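Local coordinates for protein vanadium-dependent haloperoxidase (Zobellia galactanivorans, PDB 4CIT) that binds vanadate and acts as an iodoperoxidase, an enzyme that probably oxidises iodide with hydrogen peroxide, at residues I45-E50 and D128-L133; N85-Q90 and N445-L450; A96-D101 and A160-E165; A322-S327 and S369-A374; S388-T393 and I401-S406. One frame throughout, in Å; residues are numbered along the deposited sequence. Where two conformers were deposited one is given.

Contact 1: I45-E50 and D128-L133; sequences IDRVTE and DRMESL
Arg47 and Leu133 point into the gap between their helices and run alongside each other, heading opposite ways. Leu133 CD2 lies 3.8 Å from Arg47 CB, while Leu133 CB sits over one face of the guanidinium, 3.7 Å from Arg47 NH1. The arginine has CG anti to its backbone N (chi1 -179°), and the bends at chi2 and chi3 belong to the chain that carries NH1 to Arg129 O. There NH1 gives a hydrogen bond of 2.9 Å to Arg129 O, which lies in the guanidinium plane and accepts nearly along the C=O axis. Ser132 OG is at that same edge, 3.2 Å from Arg47 NH1. This is an antiparallel helix pair: the two segments belong to helices 38-55 and 128-144, their axes 9.9 Å apart at closest and inclined at 158°. On its own helix Arg47 NE forms a salt bridge with Glu50 OE1, though the hydrogen bond in it is weak. Met130 likewise runs counter to Arg47 and brings SD to 4.1 Å from Val48 CB; since this methionine occupies two conformers, that approach is less certain. Helices 59-80 and 108-123 border the apolar side, where Val48 touches Ile65 and Ser120.

Contact 2: N85-Q90 and N445-L450; sequences NSLAGQ and NKLHML
Asn85 meets His448 and Met449 with every part of its side chain except its oxygen. Its CB lies 3.5 Å from His448 O, and CG comes 4.0 Å from Met449 O. At the tip, ND2 hangs over one face of the His448 imidazole, 3.6 Å from ND1 and displaced toward the rim, with the amide plane turned 87° from the ring. The backbone of the same asparagine ties the two segments together: Asn85 N donates to Met449 O over 2.7 Å, in the carbonyl plane. Leu87 CD2 packs on Met449 CG at 3.7 Å and on Leu447 CD2 at 4.1 Å. The contact thus fastens the chain leaving helix 426-446 to the loop after helix 59-80, close to the sodium site of Ala78, Asn81 and Tyr84. Gln90 lays its terminal amide beside the His448 backbone, although which way round that amide faces is uncertain. An alanine here would probably leave a gap beside His448 and deprive its backbone of a polar neighbour. Lys446 NZ, bonded to Val213 O, also donates to a water that lies 2.7 Å from Gln90 O. One firm backbone bond and a water beside a patch of leucine and methionine imply a contact that is largely apolar, with its polar part at the edges.

Contact 3: A96-D101 and A160-E165; sequences AIPEPD and ADHIGE
His162 is the first residue of helix segment 160-165 to touch the loop, and it takes most of the contact. Its CG stands anti to the backbone N (chi1 173°), and the side chain crosses that of Ile97 at about a right angle. Ile97 CA lies over one face of the imidazole in a CH-pi contact, 4.2 Å from the ring centroid, and Ile97 CG2 comes 3.7 Å from His162 CD2. Nearer the helix, His162 CB has Pro98 CD at 3.9 Å. The polar end of the ring looks to the residue just before the loop segment, since NE2 is hydrogen-bonded to Thr95 O. An alanine here would probably leave that carbonyl without its mate and open a gap beside Ile97. Next along the helix comes Ile163, whose CD1 meets Ile97 CG2 at 3.9 Å; this isoleucine also packs on Leu119 of helix 108-123 and Ala72 of helix 59-80. The contact therefore lays the loop linking those two helices across the surface of helix 146-167, where Tyr155 OH is hydrogen-bonded to Pro98 O. Between the two segments themselves the chemistry is apolar, and the nearby hydrogen bonds to Thr95 O and Pro98 O are likely to fix how the loop lies.

Contact 4: A322-S327 and S369-A374; sequences ADAFIS and SVVSGA
Phe325 presents one face of its ring to Val371, whose CG2 methyl stands 3.4 Å above the ring plane, over the centre. It is a nearly axial CH-pi contact, 13° off the ring normal. The two segments form an antiparallel helix pair in the helical PAP2-type fold that vanadium haloperoxidases share, drawn from helices 307-335 and 367-383; their axes approach to 8.8 Å at an angle of 149°. The other Val371 methyl, CG1, reaches the rim of the ring at CE2, 3.9 Å away, CG1 being anti to the backbone N (chi1 -179°). Phe325 also packs on Pro59, Pro60 and Ser63, linking this pair to helix 59-80.

Small side chains allow the backbones to come close beside the aromatic contact. Ala324 points at helix 367-383, and its CB meets Ala374 CB at 3.9 Å and Val370 CG1 at 4.0 Å. No hydrogen bond joins the two segments, so the interface rests mainly on apolar contacts, with all the touching residues buried. The active site is close: the Phe325 side chain is about 7 Å from a bound vanadate, and Gly367 and His368, at the start of helix 367-383, line the vanadate pocket, as does Lys332 on helix 307-335. Where the helices meet, a methyl also rests against the backbone, with Val370 CG1 lying 3.7 Å from Ala324 O.

Contact 5: S388-T393 and I401-S406; sequences SFDDDT and IRSFKS
Phe389 and Phe404 face each other as a hydrogen-bonded pair of an antiparallel beta hairpin. Both of their backbone bonds are sound: Phe389 N donates to Phe404 O at 3.0 Å, and Phe404 N to Phe389 O at 2.8 Å. The second such pair is uneven, since Asp391 N reaches Arg402 O at 2.7 Å whereas the return bond from Arg402 N to Asp391 O is weak at 3.3 Å. Between them, on the exposed face, Ser403 OG donates to Asp390 OD1 over a short 2.5 Å, arriving from above the carboxylate plane, 38° out of it.

On the opposite face lie the phenylalanines, Asp391 and Arg402. Phe404 CB sits over the Phe389 ring, and the two ring planes meet obliquely at 36°. Asp391 is buried, but both its oxygens have partners: OD1 accepts from Thr393 N at 2.9 Å, closing an Asx turn, while OD2 is hydrogen-bonded to His291 NE2. A further bond to OD1 from Thr393 OG1 is less certain, because that threonine was modelled in two conformers. Arg402 turns its end away from strand 389-391 to form salt bridges with Glu413 and Glu258. Past the strand, Ser406 N-caps helix 407-420, its OG bonded to Gln409 N. Partners for both oxygens of a buried carboxylate and two acidic partners for one guanidinium imply that the inner face of this hairpin is tied by polar groups as well as by its aromatic rings.

In the fold
Contacts 4 and 5 follow one another along the chain within the PAP2-type part of the protein, where helix 367-383 leads to the hairpin; their centres are about 21 Å apart. Contact 4 lies deepest, about 8 Å from the centre of the chain and near the vanadate. Contacts 1 and 3 lie in the earlier helical part, their segments alternating in sequence, contact 3 setting a loop on helix 146-167, which follows helix 128-144. Contact 2 closes a loop of 354 residues that holds contacts 3, 4 and 5, while contact 1 crosses it; it touches contact 3 through Ala88 and Ala96. It thereby brings the C-terminal part of this mostly helical chain back to an early loop.

Contact 1: I45-E50 and D128-L133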
# COMPACT_ATOMS: atom_id res chain seq x y z
N ILE A 45 -10.03 6.85 -5.43
CA ILE A 45 -8.86 6.01 -5.22
C ILE A 45 -8.34 5.50 -6.61
O ILE A 45 -7.16 5.45 -6.82
CB ILE A 45 -9.21 4.84 -4.24
CG1 ILE A 45 -9.58 5.38 -2.85
CG2 ILE A 45 -8.10 3.83 -4.17
CD1 ILE A 45 -10.06 4.39 -1.86
N ASP A 46 -9.23 5.15 -7.55
CA ASP A 46 -8.81 4.76 -8.90
C ASP A 46 -8.10 5.92 -9.62
O ASP A 46 -7.09 5.68 -10.27
CB ASP A 46 -10.01 4.42 -9.78
CG ASP A 46 -10.70 3.06 -9.44
OD1 ASP A 46 -10.08 2.23 -8.72
OD2 ASP A 46 -11.91 2.86 -9.91
N ARG A 47 -8.63 7.17 -9.48
CA ARG A 47 -7.98 8.27 -10.14
C ARG A 47 -6.60 8.53 -9.52
O ARG A 47 -5.62 8.80 -10.23
CB ARG A 47 -8.83 9.53 -10.04
CG ARG A 47 -8.30 10.78 -10.73
CD ARG A 47 -7.90 10.60 -12.16
NE ARG A 47 -9.03 10.18 -13.01
CZ ARG A 47 -9.87 11.04 -13.61
NH1 ARG A 47 -9.73 12.37 -13.50
NH2 ARG A 47 -10.83 10.56 -14.38
N VAL A 48 -6.51 8.50 -8.21
CA VAL A 48 -5.21 8.78 -7.57
C VAL A 48 -4.19 7.71 -7.96
O VAL A 48 -3.00 8.03 -8.15
CB VAL A 48 -5.33 9.12 -6.07
CG1 VAL A 48 -5.40 7.88 -5.33
CG2 VAL A 48 -4.13 10.00 -5.60
N THR A 49 -4.66 6.51 -8.08
CA THR A 49 -3.85 5.41 -8.55
C THR A 49 -3.25 5.70 -9.92
O THR A 49 -1.98 5.53 -10.18
CB THR A 49 -4.61 4.05 -8.47
OG1 THR A 49 -4.88 3.73 -7.10
CG2 THR A 49 -3.77 2.95 -8.98
N GLU A 50 -4.11 6.12 -10.81
CA GLU A 50 -3.67 6.45 -12.18
C GLU A 50 -2.68 7.61 -12.20
O GLU A 50 -1.64 7.53 -12.87
CB GLU A 50 -4.88 6.82 -13.03
CG GLU A 50 -5.81 5.67 -13.27
CD GLU A 50 -7.25 6.13 -13.60
OE1 GLU A 50 -7.49 7.35 -13.79
OE2 GLU A 50 -8.17 5.29 -13.65
N ASP A 128 -4.31 18.82 -11.42
CA ASP A 128 -5.35 19.02 -12.41
C ASP A 128 -6.12 17.76 -12.77
O ASP A 128 -7.32 17.81 -13.15
CB ASP A 128 -4.79 19.74 -13.65
CG ASP A 128 -3.84 18.89 -14.45
OD1 ASP A 128 -3.06 18.08 -13.91
OD2 ASP A 128 -3.81 19.13 -15.67
N ARG A 129 -5.46 16.62 -12.65
CA ARG A 129 -6.09 15.35 -12.92
C ARG A 129 -7.00 14.88 -11.82
O ARG A 129 -7.87 14.12 -12.10
CB ARG A 129 -5.07 14.26 -13.26
CG ARG A 129 -4.19 14.69 -14.45
CD ARG A 129 -3.17 13.61 -14.80
NE ARG A 129 -2.42 13.96 -16.02
CZ ARG A 129 -1.98 13.06 -16.93
NH1 ARG A 129 -2.14 11.74 -16.77
NH2 ARG A 129 -1.39 13.50 -18.02
N MET A 130 -6.76 15.27 -10.58
CA MET A 130 -7.81 15.07 -9.52
C MET A 130 -8.89 16.11 -9.65
O MET A 130 -10.06 15.80 -9.45
CB MET A 130 -7.27 15.13 -8.11
CG MET A 130 -6.49 13.94 -7.60
SD MET A 130 -7.35 12.38 -7.46
CE MET A 130 -8.89 12.92 -6.71
N GLU A 131 -8.51 17.35 -9.93
CA GLU A 131 -9.50 18.41 -10.01
C GLU A 131 -10.54 18.09 -11.10
O GLU A 131 -11.68 18.48 -10.96
CB GLU A 131 -8.83 19.75 -10.28
CG GLU A 131 -8.07 20.26 -9.08
CD GLU A 131 -7.10 21.41 -9.43
OE1 GLU A 131 -6.81 21.69 -10.63
OE2 GLU A 131 -6.63 22.01 -8.50
N SER A 132 -10.16 17.43 -12.20
CA SER A 132 -11.12 17.09 -13.24
C SER A 132 -12.17 16.12 -12.74
O SER A 132 -13.37 16.27 -13.05
CB SER A 132 -10.47 16.57 -14.58
OG SER A 132 -9.66 15.47 -14.18
N LEU A 133 -11.76 15.14 -11.95
CA LEU A 133 -12.69 14.14 -11.44
C LEU A 133 -13.63 14.86 -10.44
O LEU A 133 -14.86 14.73 -10.51
CB LEU A 133 -11.96 13.07 -10.63
CG LEU A 133 -12.88 12.12 -9.83
CD1 LEU A 133 -13.71 11.31 -10.78
CD2 LEU A 133 -12.09 11.21 -8.90

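Contact 2: N85-Q90 and N445-L450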
# COMPACT_ATOMS: atom_id res chain seq x y z
N ASN A 85 -15.79 4.09 15.80
CA ASN A 85 -15.07 4.99 16.69
C ASN A 85 -14.05 5.82 16.01
O ASN A 85 -13.41 5.35 15.06
CB ASN A 85 -14.34 4.25 17.80
CG ASN A 85 -15.26 3.52 18.74
OD1 ASN A 85 -16.46 3.81 18.90
ND2 ASN A 85 -14.69 2.56 19.39
N SER A 86 -13.79 7.03 16.51
CA SER A 86 -12.79 7.88 15.94
C SER A 86 -11.38 7.33 16.15
O SER A 86 -11.13 6.66 17.16
CB SER A 86 -12.89 9.24 16.61
OG SER A 86 -11.84 10.10 16.22
N LEU A 87 -10.50 7.58 15.18
CA LEU A 87 -9.09 7.21 15.24
C LEU A 87 -8.30 8.26 16.01
O LEU A 87 -7.08 8.13 16.25
CB LEU A 87 -8.52 6.99 13.82
CG LEU A 87 -8.97 5.67 13.24
CD1 LEU A 87 -8.59 5.65 11.79
CD2 LEU A 87 -8.40 4.48 14.03
N ALA A 88 -8.95 9.38 16.35
CA ALA A 88 -8.23 10.40 17.11
C ALA A 88 -7.86 9.76 18.48
O ALA A 88 -8.64 9.00 19.08
CB ALA A 88 -9.11 11.65 17.38
N GLY A 89 -6.65 9.98 18.93
CA GLY A 89 -6.19 9.38 20.08
C GLY A 89 -5.61 7.98 19.86
O GLY A 89 -5.04 7.38 20.80
N GLN A 90 -5.85 7.43 18.67
CA GLN A 90 -5.38 6.07 18.33
C GLN A 90 -4.20 6.08 17.33
O GLN A 90 -3.30 5.22 17.42
CB GLN A 90 -6.53 5.24 17.77
CG GLN A 90 -7.80 5.17 18.63
CD GLN A 90 -8.70 4.02 18.21
OE1 GLN A 90 -9.88 4.15 17.74
NE2 GLN A 90 -8.18 2.87 18.42
N ASN A 445 -5.05 -5.39 16.50
CA ASN A 445 -5.26 -5.56 17.94
C ASN A 445 -5.24 -4.22 18.59
O ASN A 445 -5.78 -4.11 19.73
CB ASN A 445 -4.18 -6.48 18.56
CG ASN A 445 -4.44 -7.94 18.28
OD1 ASN A 445 -5.57 -8.35 18.11
ND2 ASN A 445 -3.38 -8.74 18.26
N LYS A 446 -4.57 -3.23 17.98
CA LYS A 446 -4.46 -1.91 18.61
C LYS A 446 -5.66 -1.05 18.23
O LYS A 446 -6.25 -0.44 19.14
CB LYS A 446 -3.13 -1.26 18.30
CG LYS A 446 -3.00 0.12 18.95
CD LYS A 446 -1.61 0.63 18.77
CE LYS A 446 -1.56 2.14 18.98
NZ LYS A 446 -0.17 2.70 18.92
N LEU A 447 -6.05 -0.96 16.94
CA LEU A 447 -7.09 -0.04 16.49
C LEU A 447 -8.51 -0.53 16.81
O LEU A 447 -8.92 -1.62 16.41
CB LEU A 447 -7.03 0.29 14.97
CG LEU A 447 -5.68 0.91 14.54
CD1 LEU A 447 -5.75 1.24 13.03
CD2 LEU A 447 -5.32 2.13 15.37
N HIS A 448 -9.23 0.24 17.58
CA HIS A 448 -10.66 -0.10 17.87
C HIS A 448 -11.50 0.81 17.09
O HIS A 448 -11.73 1.97 17.49
CB HIS A 448 -10.91 0.03 19.34
CG HIS A 448 -12.25 -0.44 19.78
ND1 HIS A 448 -12.81 -0.02 20.98
CD2 HIS A 448 -13.15 -1.27 19.20
CE1 HIS A 448 -14.02 -0.55 21.10
NE2 HIS A 448 -14.23 -1.32 20.06
N MET A 449 -11.98 0.34 15.97
CA MET A 449 -12.81 1.12 15.08
C MET A 449 -14.26 0.70 15.10
O MET A 449 -15.14 1.51 15.23
CB MET A 449 -12.18 1.13 13.66
CG MET A 449 -10.75 1.71 13.64
SD MET A 449 -9.74 1.41 12.05
CE MET A 449 -10.76 2.07 10.82
N LEU A 450 -14.53 -0.57 14.84
CA LEU A 450 -15.88 -1.09 14.79
C LEU A 450 -16.40 -1.31 16.20
O LEU A 450 -15.79 -2.03 17.01
CB LEU A 450 -15.94 -2.37 14.01
CG LEU A 450 -17.35 -3.01 13.95
CD1 LEU A 450 -18.38 -2.19 13.17
CD2 LEU A 450 -17.20 -4.36 13.38
O HOH W 1 -0.82 5.49 18.36

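Contact 3: A96-D101 and A160-E165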
# COMPACT_ATOMS: atom_id res chain seq x y z
N ALA A 96 -8.95 15.30 17.59
CA ALA A 96 -10.34 15.30 17.07
C ALA A 96 -10.59 16.28 15.92
O ALA A 96 -10.20 17.48 15.96
CB ALA A 96 -11.33 15.45 18.20
N ILE A 97 -11.29 15.80 14.90
CA ILE A 97 -11.74 16.69 13.80
C ILE A 97 -12.84 17.64 14.28
O ILE A 97 -13.54 17.35 15.25
CB ILE A 97 -12.23 15.98 12.54
CG1 ILE A 97 -13.38 15.01 12.80
CG2 ILE A 97 -11.06 15.21 11.81
CD1 ILE A 97 -14.19 14.68 11.57
N PRO A 98 -13.01 18.74 13.55
CA PRO A 98 -14.12 19.59 13.85
C PRO A 98 -15.41 18.84 13.67
O PRO A 98 -15.52 18.08 12.73
CB PRO A 98 -14.03 20.70 12.76
CG PRO A 98 -12.68 20.61 12.20
CD PRO A 98 -12.10 19.29 12.53
N GLU A 99 -16.40 19.11 14.53
CA GLU A 99 -17.77 18.57 14.37
C GLU A 99 -18.56 19.38 13.33
O GLU A 99 -18.28 20.52 13.16
CB GLU A 99 -18.48 18.66 15.73
CG GLU A 99 -17.92 17.68 16.77
CD GLU A 99 -18.33 16.21 16.58
OE1 GLU A 99 -19.09 15.80 15.65
OE2 GLU A 99 -17.86 15.39 17.37
N PRO A 100 -19.58 18.80 12.71
CA PRO A 100 -20.35 19.53 11.76
C PRO A 100 -21.29 20.51 12.49
O PRO A 100 -21.67 20.28 13.66
CB PRO A 100 -21.14 18.46 11.06
CG PRO A 100 -21.25 17.30 11.99
CD PRO A 100 -19.96 17.35 12.76
N ASP A 101 -21.65 21.54 11.78
CA ASP A 101 -22.53 22.62 12.31
C ASP A 101 -23.91 22.04 12.46
O ASP A 101 -24.52 21.61 11.45
CB ASP A 101 -22.48 23.76 11.27
CG ASP A 101 -23.23 25.02 11.68
OD1 ASP A 101 -24.12 24.89 12.53
OD2 ASP A 101 -23.05 26.04 10.98
N ALA A 160 -10.52 18.26 5.89
CA ALA A 160 -9.30 18.10 5.14
C ALA A 160 -8.25 19.05 5.62
O ALA A 160 -7.06 18.66 5.69
CB ALA A 160 -9.54 18.33 3.63
N ASP A 161 -8.60 20.29 6.04
CA ASP A 161 -7.61 21.17 6.51
C ASP A 161 -7.04 20.65 7.82
O ASP A 161 -5.85 20.84 8.08
CB ASP A 161 -8.08 22.64 6.73
CG ASP A 161 -8.38 23.38 5.39
OD1 ASP A 161 -7.81 23.03 4.27
OD2 ASP A 161 -9.21 24.31 5.47
N HIS A 162 -7.89 20.09 8.68
CA HIS A 162 -7.43 19.60 9.96
C HIS A 162 -6.46 18.46 9.73
O HIS A 162 -5.35 18.38 10.36
CB HIS A 162 -8.60 19.29 10.90
CG HIS A 162 -8.19 18.63 12.19
ND1 HIS A 162 -7.91 19.37 13.31
CD2 HIS A 162 -8.07 17.32 12.55
CE1 HIS A 162 -7.57 18.56 14.30
NE2 HIS A 162 -7.68 17.30 13.87
N ILE A 163 -6.91 17.50 8.94
CA ILE A 163 -6.11 16.34 8.68
C ILE A 163 -4.81 16.72 7.94
O ILE A 163 -3.70 16.21 8.29
CB ILE A 163 -6.89 15.30 7.91
CG1 ILE A 163 -8.11 14.89 8.76
CG2 ILE A 163 -5.95 14.19 7.46
CD1 ILE A 163 -7.82 14.05 9.97
N GLY A 164 -4.91 17.71 7.06
CA GLY A 164 -3.71 18.27 6.37
C GLY A 164 -2.64 18.84 7.31
O GLY A 164 -1.46 18.62 7.12
N GLU A 165 -3.06 19.51 8.37
CA GLU A 165 -2.13 20.03 9.32
C GLU A 165 -1.34 18.90 9.99
O GLU A 165 -0.16 19.09 10.20
CB GLU A 165 -2.79 20.87 10.41
CG GLU A 165 -3.26 22.19 9.84
CD GLU A 165 -4.04 23.04 10.87
OE1 GLU A 165 -3.85 22.85 12.11
OE2 GLU A 165 -4.83 23.91 10.42

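Contact 4: A322-S327 and S369-A374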
# COMPACT_ATOMS: atom_id res chain seq x y z
N ALA A 322 0.86 1.44 5.25
CA ALA A 322 1.78 2.58 5.33
C ALA A 322 2.77 2.21 6.45
O ALA A 322 4.02 2.36 6.24
CB ALA A 322 1.06 3.85 5.65
N ASP A 323 2.30 1.64 7.57
CA ASP A 323 3.24 1.22 8.64
C ASP A 323 4.13 0.03 8.21
O ASP A 323 5.32 -0.03 8.53
CB ASP A 323 2.52 1.00 9.99
CG ASP A 323 2.21 2.38 10.73
OD1 ASP A 323 2.43 3.52 10.10
OD2 ASP A 323 1.80 2.25 11.92
N ALA A 324 3.58 -0.84 7.38
CA ALA A 324 4.35 -1.97 6.83
C ALA A 324 5.54 -1.49 5.95
O ALA A 324 6.70 -2.00 6.05
CB ALA A 324 3.46 -2.89 6.08
N PHE A 325 5.33 -0.46 5.13
CA PHE A 325 6.40 0.12 4.34
C PHE A 325 7.48 0.71 5.24
O PHE A 325 8.65 0.65 4.89
CB PHE A 325 5.88 1.07 3.28
CG PHE A 325 5.49 0.41 2.01
CD1 PHE A 325 6.48 -0.02 1.15
CD2 PHE A 325 4.15 0.27 1.66
CE1 PHE A 325 6.11 -0.63 -0.04
CE2 PHE A 325 3.80 -0.25 0.41
CZ PHE A 325 4.80 -0.72 -0.40
N ILE A 326 7.09 1.47 6.27
CA ILE A 326 8.08 2.03 7.17
C ILE A 326 8.93 0.91 7.84
O ILE A 326 10.15 0.98 7.86
CB ILE A 326 7.41 2.86 8.25
CG1 ILE A 326 6.81 4.08 7.53
CG2 ILE A 326 8.41 3.28 9.33
CD1 ILE A 326 5.96 4.99 8.41
N SER A 327 8.23 -0.13 8.34
CA SER A 327 8.90 -1.28 8.96
C SER A 327 9.86 -1.97 7.96
O SER A 327 11.00 -2.33 8.32
CB SER A 327 7.83 -2.23 9.51
OG SER A 327 8.42 -3.34 10.15
N SER A 369 6.49 -8.99 0.31
CA SER A 369 6.21 -9.92 1.39
C SER A 369 5.66 -9.27 2.65
O SER A 369 4.60 -9.74 3.19
CB SER A 369 7.40 -10.79 1.75
OG SER A 369 7.80 -11.48 0.57
N VAL A 370 6.27 -8.16 3.05
CA VAL A 370 5.85 -7.47 4.23
C VAL A 370 4.45 -6.85 4.02
O VAL A 370 3.58 -6.94 4.90
CB VAL A 370 6.90 -6.44 4.73
CG1 VAL A 370 6.35 -5.71 5.96
CG2 VAL A 370 8.28 -7.04 5.13
N VAL A 371 4.26 -6.12 2.90
CA VAL A 371 3.03 -5.36 2.66
C VAL A 371 1.89 -6.31 2.45
O VAL A 371 0.84 -6.14 3.02
CB VAL A 371 3.17 -4.35 1.51
CG1 VAL A 371 1.91 -3.54 1.28
CG2 VAL A 371 4.35 -3.42 1.83
N SER A 372 2.12 -7.43 1.75
CA SER A 372 1.07 -8.45 1.56
C SER A 372 0.73 -9.14 2.83
O SER A 372 -0.45 -9.45 3.07
CB SER A 372 1.56 -9.52 0.57
OG SER A 372 1.73 -8.84 -0.65
N GLY A 373 1.72 -9.41 3.67
CA GLY A 373 1.50 -9.99 4.98
C GLY A 373 0.57 -9.14 5.83
O GLY A 373 -0.39 -9.62 6.44
N ALA A 374 0.87 -7.89 5.88
CA ALA A 374 0.08 -6.94 6.66
C ALA A 374 -1.31 -6.79 6.07
O ALA A 374 -2.33 -6.78 6.86
CB ALA A 374 0.78 -5.61 6.75

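Contact 5: S388-T393 and I401-S406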
# COMPACT_ATOMS: atom_id res chain seq x y z
N SER A 388 -12.92 -16.14 -0.96
CA SER A 388 -12.49 -16.40 -2.32
C SER A 388 -12.79 -15.15 -3.19
O SER A 388 -13.76 -14.42 -3.03
CB SER A 388 -13.10 -17.69 -2.88
OG SER A 388 -14.47 -17.45 -3.08
N PHE A 389 -11.90 -14.90 -4.13
CA PHE A 389 -12.06 -13.76 -5.01
C PHE A 389 -11.28 -13.90 -6.29
O PHE A 389 -10.29 -14.68 -6.39
CB PHE A 389 -11.69 -12.40 -4.28
CG PHE A 389 -10.26 -12.25 -3.91
CD1 PHE A 389 -9.80 -12.80 -2.74
CD2 PHE A 389 -9.35 -11.54 -4.74
CE1 PHE A 389 -8.43 -12.72 -2.39
CE2 PHE A 389 -8.04 -11.41 -4.38
CZ PHE A 389 -7.57 -11.98 -3.19
N ASP A 390 -11.81 -13.22 -7.32
CA ASP A 390 -11.12 -13.03 -8.61
C ASP A 390 -10.44 -11.71 -8.60
O ASP A 390 -11.10 -10.64 -8.46
CB ASP A 390 -12.14 -13.10 -9.72
CG ASP A 390 -12.76 -14.49 -9.86
OD1 ASP A 390 -12.14 -15.51 -9.52
OD2 ASP A 390 -13.95 -14.57 -10.26
N ASP A 391 -9.12 -11.73 -8.80
CA ASP A 391 -8.32 -10.51 -8.74
C ASP A 391 -8.15 -9.96 -10.14
O ASP A 391 -7.29 -10.50 -10.89
CB ASP A 391 -6.95 -10.78 -8.09
CG ASP A 391 -6.03 -9.57 -8.06
OD1 ASP A 391 -6.43 -8.46 -8.56
OD2 ASP A 391 -4.92 -9.70 -7.48
N ASP A 392 -8.95 -9.01 -10.54
CA ASP A 392 -8.84 -8.32 -11.85
C ASP A 392 -8.12 -6.98 -11.78
O ASP A 392 -8.20 -6.16 -12.72
CB ASP A 392 -10.22 -8.12 -12.49
CG ASP A 392 -11.09 -7.10 -11.78
OD1 ASP A 392 -10.76 -6.77 -10.62
OD2 ASP A 392 -12.19 -6.75 -12.34
N THR A 393 -7.30 -6.78 -10.75
CA THR A 393 -6.66 -5.50 -10.55
C THR A 393 -5.63 -5.16 -11.60
O THR A 393 -5.43 -3.97 -11.85
CB THR A 393 -5.97 -5.39 -9.17
OG1 THR A 393 -4.96 -6.40 -9.04
CG2 THR A 393 -6.96 -5.56 -8.07
N ILE A 401 -6.77 -12.21 -15.24
CA ILE A 401 -7.36 -12.36 -13.90
C ILE A 401 -6.68 -13.57 -13.27
O ILE A 401 -6.50 -14.63 -13.88
CB ILE A 401 -8.89 -12.59 -13.97
CG1 ILE A 401 -9.54 -11.34 -14.57
CG2 ILE A 401 -9.56 -12.95 -12.64
CD1 ILE A 401 -10.99 -11.51 -14.94
N ARG A 402 -6.40 -13.50 -11.99
CA ARG A 402 -6.04 -14.71 -11.21
C ARG A 402 -6.99 -14.83 -10.05
O ARG A 402 -7.44 -13.78 -9.53
CB ARG A 402 -4.57 -14.69 -10.72
CG ARG A 402 -3.48 -14.66 -11.80
CD ARG A 402 -2.07 -14.79 -11.27
NE ARG A 402 -1.79 -15.97 -10.49
CZ ARG A 402 -1.61 -17.21 -11.01
NH1 ARG A 402 -1.59 -17.41 -12.34
NH2 ARG A 402 -1.38 -18.24 -10.22
N SER A 403 -7.34 -16.07 -9.69
CA SER A 403 -8.36 -16.36 -8.67
C SER A 403 -7.67 -16.85 -7.42
O SER A 403 -6.64 -17.52 -7.53
CB SER A 403 -9.32 -17.39 -9.24
OG SER A 403 -10.06 -16.68 -10.30
N PHE A 404 -8.25 -16.57 -6.26
CA PHE A 404 -7.69 -16.95 -4.98
C PHE A 404 -8.73 -17.46 -4.03
O PHE A 404 -9.91 -17.10 -4.13
CB PHE A 404 -7.00 -15.69 -4.33
CG PHE A 404 -5.87 -15.21 -5.15
CD1 PHE A 404 -4.66 -15.86 -5.12
CD2 PHE A 404 -6.01 -14.16 -6.00
CE1 PHE A 404 -3.59 -15.43 -5.95
CE2 PHE A 404 -4.93 -13.70 -6.77
CZ PHE A 404 -3.70 -14.37 -6.74
N LYS A 405 -8.31 -18.36 -3.14
CA LYS A 405 -9.27 -18.94 -2.22
C LYS A 405 -9.35 -18.15 -0.93
O LYS A 405 -10.29 -18.39 -0.08
CB LYS A 405 -8.92 -20.38 -1.88
CG LYS A 405 -8.78 -21.24 -3.12
CD LYS A 405 -8.91 -22.74 -2.78
CE LYS A 405 -8.76 -23.59 -4.04
NZ LYS A 405 -9.86 -23.29 -5.01
N SER A 406 -8.37 -17.29 -0.70
CA SER A 406 -8.28 -16.48 0.53
C SER A 406 -7.30 -15.29 0.36
O SER A 406 -6.41 -15.37 -0.53
CB SER A 406 -7.82 -17.38 1.70
OG SER A 406 -6.45 -17.74 1.59